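Local atomic coordinates of molybdopterin biosynthesis moeA protein (Pyrococcus horikoshii, PDB entry 1WU2), a protein that probably takes part in building the molybdenum cofactor, acting on molybdopterin in the step that inserts the metal, as other MoeA proteins do. Residues E94-T97 with G98-I101; V166-L169 with K170-G173. All coordinates share one frame; numbering follows the deposited sequence.

Interaction 1 comes first along the chain, at residues 94-101, and closes well before interaction 2 opens at residues 166-173. Their centres are 38 Å apart, with about 28 Å between nearest atoms, so the two never touch. Both belong to the MoeA N-terminal region, yet they sit in separate parts of this elongated chain. Interaction 1 is the turn leading into strand 99-103 of a six-stranded mixed sheet, about 50 Å from the centre of the chain. Interaction 2 lies 18 Å from that centre, at the end of helix 163-171, packed against the second subunit. One contact thus leads the chain into a strand of an outlying sheet, the other lies at the dimer interface.

Interaction 1: residues E94-T97 with G98-I101; sequences EVTT and GKAI
Val95 and Ile101 meet methyl to methyl across the mouth of a tight hairpin-like bend, their side chains crossing at a slant. Val95 CG2 lies 3.4 Å from Ile101 CD1, closer than usual van der Waals packing. On the isoleucine, CG1 is placed anti to the carbonyl carbon (chi1 -68°), and the extended chi2 of 172° carries CD1 on to the valine. The other valine methyl, CG1, rests 4.0 Å from Lys99 O, so one branch meets the isoleucine and the other meets backbone.

Thr96 and Lys99 pair differently: their side chains run alongside each other in the same direction. Thr96 OG1 sits 3.4 Å from Lys99 CG, a contact with the aliphatic part of the lysine rather than its amine. The lysine is bent at chi2 and again at chi4; although it sets out toward residues 94-97, the far part of its chain turns off from them.

Beyond the Thr96-Lys99 pair the backbone reverses at Thr97 and Gly98. Residues Thr96 to Lys99 form a type II beta turn, closed by a weak hydrogen bond from Lys99 N to Thr96 O, 3.3 Å long. Gly98 takes the third position with phi 78°, a positive value that suits glycine. Asp67 accepts a hydrogen bond from Gly98 N, and Arg64 donates one to Val95 O, tying the tip of the turn and the incoming arm to neighbouring parts of the chain.

The turn delivers the chain from the loop after strand 77-84 into strand 99-103. That strand lies between 60-63, its antiparallel neighbour, and 77-84, parallel to it; Ile101 bonds through its backbone to Ala62 and packs its side chain on Ile82.

Interaction 2: residues V166-L169 with K170-G173; sequences VAML and KALG
Leu172 N is gripped by two carbonyl oxygens at the end of its helix. Met168 O lies 3.1 Å from Leu172 N and Leu169 O lies 3.3 Å from the same nitrogen; both bonds are weak, bent to 134° and 130° at the hydrogen. The i to i+4 and i to i+3 oxygens thus share one N-H where the helix ends. The two residues just before keep the regular i to i+4 pattern, with Ala171 N giving a hydrogen bond of 3.0 Å to Ala167 O, and Lys170 N one to Val166 O. Gly173 then leaves the helix with positive phi, completing a Schellman motif.

Met168, present as selenomethionine, and Leu172 cross on the buried flank of this last turn. The selenium, SE, approaches Leu172 CD2 to 3.9 Å and sits farther, at 4.4 Å, from Ala171 CB. Its chain starts anti to the backbone N (chi1 176°), then folds at chi2 and chi3, which turns SE toward the C-terminal end, to Leu172. Leu172 CG also comes within 3.2 Å of Met168 O, off the end of the carbonyl.

Lys170 reaches the other way. It stays nearly extended from CB to NZ, and its amine forms a salt bridge with Glu196 of the second subunit, whose Ile214 also packs on the lysine and on Val166.

Helix 163-171 is therefore wedged between two surroundings. Leu169 and Leu172 pack on Ile44 of strand 44-45, and Met168 and Leu172 on Val154 of strand 153-155, while Val166, Ala167, Met168 and Lys170 all touch the second subunit.

Interaction 1: residues E94-T97 with G98-I101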
loop_
_atom_site.group_PDB
_atom_site.type_symbol
_atom_site.label_atom_id
_atom_site.label_comp_id
_atom_site.label_asym_id
_atom_site.label_seq_id
_atom_site.Cartn_x
_atom_site.Cartn_y
_atom_site.Cartn_z
ATOM N N GLU A 94 -46.654 12.872 23.420
ATOM C CA GLU A 94 -46.588 12.904 21.960
ATOM C C GLU A 94 -46.642 14.348 21.465
ATOM O O GLU A 94 -46.962 15.263 22.224
ATOM C CB GLU A 94 -47.751 12.117 21.348
ATOM C CG GLU A 94 -47.795 10.639 21.711
ATOM C CD GLU A 94 -48.867 9.880 20.943
ATOM O OE1 GLU A 94 -48.921 10.006 19.697
ATOM O OE2 GLU A 94 -49.662 9.153 21.580
ATOM N N VAL A 95 -46.343 14.536 20.182
ATOM C CA VAL A 95 -46.356 15.855 19.555
ATOM C C VAL A 95 -47.522 15.919 18.578
ATOM O O VAL A 95 -47.587 15.137 17.632
ATOM C CB VAL A 95 -45.040 16.139 18.802
ATOM C CG1 VAL A 95 -45.110 17.478 18.061
ATOM C CG2 VAL A 95 -43.868 16.132 19.770
ATOM N N THR A 96 -48.443 16.847 18.827
ATOM C CA THR A 96 -49.585 17.085 17.944
ATOM C C THR A 96 -49.437 18.475 17.322
ATOM O O THR A 96 -48.406 19.124 17.503
ATOM C CB THR A 96 -50.923 16.937 18.723
ATOM O OG1 THR A 96 -50.766 17.365 20.084
ATOM C CG2 THR A 96 -51.319 15.470 18.846
ATOM N N THR A 97 -50.449 18.926 16.583
ATOM C CA THR A 97 -50.404 20.230 15.918
ATOM C C THR A 97 -50.287 21.372 16.927
ATOM O O THR A 97 -51.018 21.416 17.916
ATOM C CB THR A 97 -51.655 20.434 15.033
ATOM O OG1 THR A 97 -51.773 19.355 14.098
ATOM C CG2 THR A 97 -51.512 21.663 14.140
ATOM N N GLY A 98 -49.361 22.290 16.660
ATOM C CA GLY A 98 -49.125 23.444 17.508
ATOM C C GLY A 98 -48.320 23.150 18.759
ATOM O O GLY A 98 -48.329 23.950 19.693
ATOM N N LYS A 99 -47.617 22.019 18.776
ATOM C CA LYS A 99 -46.902 21.564 19.972
ATOM C C LYS A 99 -45.404 21.402 19.716
ATOM O O LYS A 99 -44.946 21.460 18.576
ATOM C CB LYS A 99 -47.480 20.234 20.474
ATOM C CG LYS A 99 -48.995 20.221 20.664
ATOM C CD LYS A 99 -49.405 20.837 21.993
ATOM C CE LYS A 99 -50.914 20.756 22.206
ATOM N NZ LYS A 99 -51.525 22.097 22.416
ATOM N N ALA A 100 -44.659 21.190 20.796
ATOM C CA ALA A 100 -43.203 21.064 20.742
ATOM C C ALA A 100 -42.667 20.434 22.029
ATOM O O ALA A 100 -43.226 20.642 23.103
ATOM C CB ALA A 100 -42.563 22.429 20.518
ATOM N N ILE A 101 -41.584 19.668 21.919
ATOM C CA ILE A 101 -40.982 18.999 23.075
ATOM C C ILE A 101 -39.479 19.239 23.097
ATOM O O ILE A 101 -38.757 18.725 22.251
ATOM C CB ILE A 101 -41.279 17.473 23.040
ATOM C CG1 ILE A 101 -42.771 17.219 23.270
ATOM C CG2 ILE A 101 -40.442 16.725 24.090
ATOM C CD1 ILE A 101 -43.195 15.780 23.065
#

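Interaction 2: residues V166-L169 with K170-G173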
loop_
_atom_site.group_PDB
_atom_site.type_symbol
_atom_site.label_atom_id
_atom_site.label_comp_id
_atom_site.label_asym_id
_atom_site.label_seq_id
_atom_site.Cartn_x
_atom_site.Cartn_y
_atom_site.Cartn_z
ATOM N N VAL A 166 -12.003 -2.412 9.714
ATOM C CA VAL A 166 -11.954 -3.264 10.903
ATOM C C VAL A 166 -12.787 -2.644 12.031
ATOM O O VAL A 166 -13.354 -3.357 12.859
ATOM C CB VAL A 166 -10.488 -3.512 11.359
ATOM C CG1 VAL A 166 -10.429 -4.347 12.628
ATOM C CG2 VAL A 166 -9.703 -4.218 10.258
ATOM N N ALA A 167 -12.871 -1.318 12.031
ATOM C CA ALA A 167 -13.664 -0.576 13.002
ATOM C C ALA A 167 -15.155 -0.764 12.743
ATOM O O ALA A 167 -15.942 -0.862 13.684
ATOM C CB ALA A 167 -13.304 0.898 12.942
HETATM N N MSE A 168 -15.535 -0.803 11.467
HETATM C CA MSE A 168 -16.919 -1.048 11.066
HETATM C C MSE A 168 -17.325 -2.457 11.457
HETATM O O MSE A 168 -18.484 -2.697 11.783
HETATM C CB MSE A 168 -17.097 -0.864 9.555
HETATM C CG MSE A 168 -18.496 -1.197 9.029
HETATM SE SE MSE A 168 -19.881 -0.059 9.789
HETATM C CE MSE A 168 -19.762 1.427 8.497
ATOM N N LEU A 169 -16.364 -3.378 11.414
ATOM C CA LEU A 169 -16.593 -4.760 11.810
ATOM C C LEU A 169 -16.891 -4.840 13.304
ATOM O O LEU A 169 -17.770 -5.588 13.719
ATOM C CB LEU A 169 -15.385 -5.634 11.454
ATOM C CG LEU A 169 -15.216 -5.975 9.970
ATOM C CD1 LEU A 169 -13.879 -6.657 9.717
ATOM C CD2 LEU A 169 -16.350 -6.856 9.481
ATOM N N LYS A 170 -16.175 -4.053 14.105
ATOM C CA LYS A 170 -16.434 -3.992 15.540
ATOM C C LYS A 170 -17.772 -3.317 15.836
ATOM O O LYS A 170 -18.434 -3.660 16.814
ATOM C CB LYS A 170 -15.317 -3.258 16.283
ATOM C CG LYS A 170 -15.306 -3.576 17.778
ATOM C CD LYS A 170 -14.239 -2.800 18.518
ATOM C CE LYS A 170 -14.391 -2.966 20.023
ATOM N NZ LYS A 170 -13.143 -2.591 20.751
ATOM N N ALA A 171 -18.164 -2.367 14.990
ATOM C CA ALA A 171 -19.450 -1.688 15.124
ATOM C C ALA A 171 -20.611 -2.651 14.887
ATOM O O ALA A 171 -21.689 -2.473 15.456
ATOM C CB ALA A 171 -19.536 -0.499 14.157
ATOM N N LEU A 172 -20.377 -3.669 14.059
ATOM C CA LEU A 172 -21.375 -4.694 13.755
ATOM C C LEU A 172 -21.330 -5.887 14.728
ATOM O O LEU A 172 -22.140 -6.805 14.619
ATOM C CB LEU A 172 -21.185 -5.217 12.327
ATOM C CG LEU A 172 -21.166 -4.260 11.123
ATOM C CD1 LEU A 172 -21.639 -4.994 9.870
ATOM C CD2 LEU A 172 -21.984 -2.990 11.342
ATOM N N GLY A 173 -20.378 -5.883 15.658
ATOM C CA GLY A 173 -20.249 -6.944 16.645
ATOM C C GLY A 173 -19.582 -8.216 16.140
ATOM O O GLY A 173 -19.844 -9.297 16.663
#